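Long-range contact in helicase-like protein (Bacteroides thetaiotaomicron, PDB 2FG1), which probably removes ADP-ribose from thymidine in DNA by hydrolysis, as a macrodomain of the Poa1p-like group: residues A[66-71]-A[78-83]. Sequence-based numbering, arbitrary orientation.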
# COMPACT_ATOMS: atom_id res chain seq x y z
N GLY A 66 -5.67 5.69 7.77
CA GLY A 66 -5.40 4.51 8.58
C GLY A 66 -6.22 3.29 8.20
O GLY A 66 -5.89 2.19 8.62
N ALA A 67 -7.27 3.48 7.40
CA ALA A 67 -8.13 2.38 6.97
C ALA A 67 -7.57 1.67 5.74
O ALA A 67 -6.80 2.25 4.96
CB ALA A 67 -9.56 2.87 6.71
N VAL A 68 -7.97 0.41 5.56
CA VAL A 68 -7.50 -0.41 4.45
C VAL A 68 -8.67 -1.20 3.87
O VAL A 68 -9.48 -1.75 4.63
CB VAL A 68 -6.39 -1.40 4.90
CG1 VAL A 68 -5.85 -2.18 3.70
CG2 VAL A 68 -5.26 -0.68 5.62
N GLN A 69 -8.71 -1.28 2.54
CA GLN A 69 -9.64 -2.14 1.82
C GLN A 69 -8.84 -3.20 1.08
O GLN A 69 -7.90 -2.87 0.35
CB GLN A 69 -10.42 -1.29 0.81
CG GLN A 69 -11.36 -2.05 -0.09
CD GLN A 69 -11.97 -1.12 -1.11
OE1 GLN A 69 -11.26 -0.44 -1.84
NE2 GLN A 69 -13.30 -1.09 -1.17
N PHE A 70 -9.22 -4.47 1.27
CA PHE A 70 -8.55 -5.58 0.61
C PHE A 70 -9.42 -6.11 -0.52
O PHE A 70 -10.60 -6.42 -0.30
CB PHE A 70 -8.25 -6.71 1.61
CG PHE A 70 -7.35 -6.30 2.74
CD1 PHE A 70 -5.97 -6.43 2.63
CD2 PHE A 70 -7.87 -5.77 3.92
CE1 PHE A 70 -5.13 -6.03 3.68
CE2 PHE A 70 -7.04 -5.37 4.97
CZ PHE A 70 -5.67 -5.51 4.85
N VAL A 71 -8.88 -6.14 -1.73
CA VAL A 71 -9.63 -6.67 -2.87
C VAL A 71 -8.88 -7.83 -3.47
O VAL A 71 -7.66 -7.83 -3.58
CB VAL A 71 -9.95 -5.58 -3.95
CG1 VAL A 71 -8.70 -5.13 -4.67
CG2 VAL A 71 -10.97 -6.08 -4.96
N TYR A 78 -4.16 -10.40 -3.73
CA TYR A 78 -4.99 -9.31 -3.23
C TYR A 78 -4.27 -7.99 -3.42
O TYR A 78 -3.03 -7.95 -3.47
CB TYR A 78 -5.30 -9.49 -1.73
CG TYR A 78 -6.05 -10.75 -1.45
CD1 TYR A 78 -7.44 -10.75 -1.32
CD2 TYR A 78 -5.38 -11.97 -1.33
CE1 TYR A 78 -8.14 -11.93 -1.07
CE2 TYR A 78 -6.06 -13.16 -1.09
CZ TYR A 78 -7.44 -13.12 -0.96
OH TYR A 78 -8.12 -14.30 -0.72
N VAL A 79 -5.04 -6.91 -3.50
CA VAL A 79 -4.51 -5.55 -3.45
C VAL A 79 -5.07 -4.87 -2.21
O VAL A 79 -6.28 -4.94 -1.96
CB VAL A 79 -4.85 -4.75 -4.73
CG1 VAL A 79 -4.43 -3.27 -4.60
CG2 VAL A 79 -4.23 -5.39 -5.96
N ALA A 80 -4.20 -4.22 -1.43
CA ALA A 80 -4.61 -3.47 -0.26
C ALA A 80 -4.56 -1.98 -0.59
O ALA A 80 -3.48 -1.41 -0.78
CB ALA A 80 -3.68 -3.80 0.91
N ASN A 81 -5.74 -1.37 -0.67
CA ASN A 81 -5.87 0.07 -0.88
C ASN A 81 -5.78 0.72 0.51
O ASN A 81 -6.71 0.63 1.29
CB ASN A 81 -7.24 0.41 -1.50
CG ASN A 81 -7.43 -0.14 -2.91
OD1 ASN A 81 -6.50 -0.27 -3.70
ND2 ASN A 81 -8.70 -0.40 -3.27
N MSE A 82 -4.63 1.34 0.81
CA MSE A 82 -4.34 1.84 2.15
C MSE A 82 -4.48 3.34 2.18
O MSE A 82 -3.73 4.03 1.50
CB MSE A 82 -2.90 1.49 2.55
CG MSE A 82 -2.56 -0.02 2.51
SE MSE A 82 -0.82 -0.42 3.28
CE MSE A 82 0.31 0.71 2.15
N ILE A 83 -5.41 3.88 2.97
CA ILE A 83 -5.57 5.33 2.99
C ILE A 83 -4.50 5.95 3.89
O ILE A 83 -4.63 5.93 5.12
CB ILE A 83 -6.99 5.77 3.40
CG1 ILE A 83 -8.03 5.15 2.47
CG2 ILE A 83 -7.09 7.30 3.36
CD1 ILE A 83 -9.47 5.53 2.83
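The antiparallel beta hairpin of strands 68-74 and 77-85, which closes one side of the macrodomain's mixed sheet, pairs Gln69 with Asn81 and Val71 with Val79 as hydrogen-bonded pairs; Val68-Met82 and Phe70-Ala80 are the non-hydrogen-bonded ones. Strand 68-74 is an edge strand, while 77-85 pairs on its other side with the parallel strand 22-29. On the face carrying Gln69 and Asn81, their side chains run alongside each other in the same direction. Gln69 is extended, CG anti to the backbone N (chi1 176°), and its OE1 takes a hydrogen bond from Asn81 ND2 at 2.9 Å. That oxygen sits in the amide plane of Asn81, although the two amide planes are turned 62° apart. The rest of the polar network comes from outside: Asn81 OD1 bonds His26 NE2, Asn81 ND2 also reaches Pro49 O, and Gln69 NE2 reaches Ala52 O of helix 48-59. An alanine in place of Gln69 would probably leave Asn81 ND2 with one acceptor fewer and Ala52 O without this amide donor. A G1 beta bulge precedes strand 68-74: Gly66 (phi 98°, which calls for glycine) and Ala67 together face Ile83, Gly66 N bonding Ile83 O nearly straight and Ile83 N bonding Ala67 O. The other face is apolar and looks onto helix 100-117. There Ala80 CB meets Phe70 CE1 at 3.8 Å and Val68 CG1 at 3.9 Å, and Phe70 also stacks on Phe113. Val68 CG1, anti to its backbone N, lies 3.5 Å above one face of the Phe70 ring, nearer its rim than its centre.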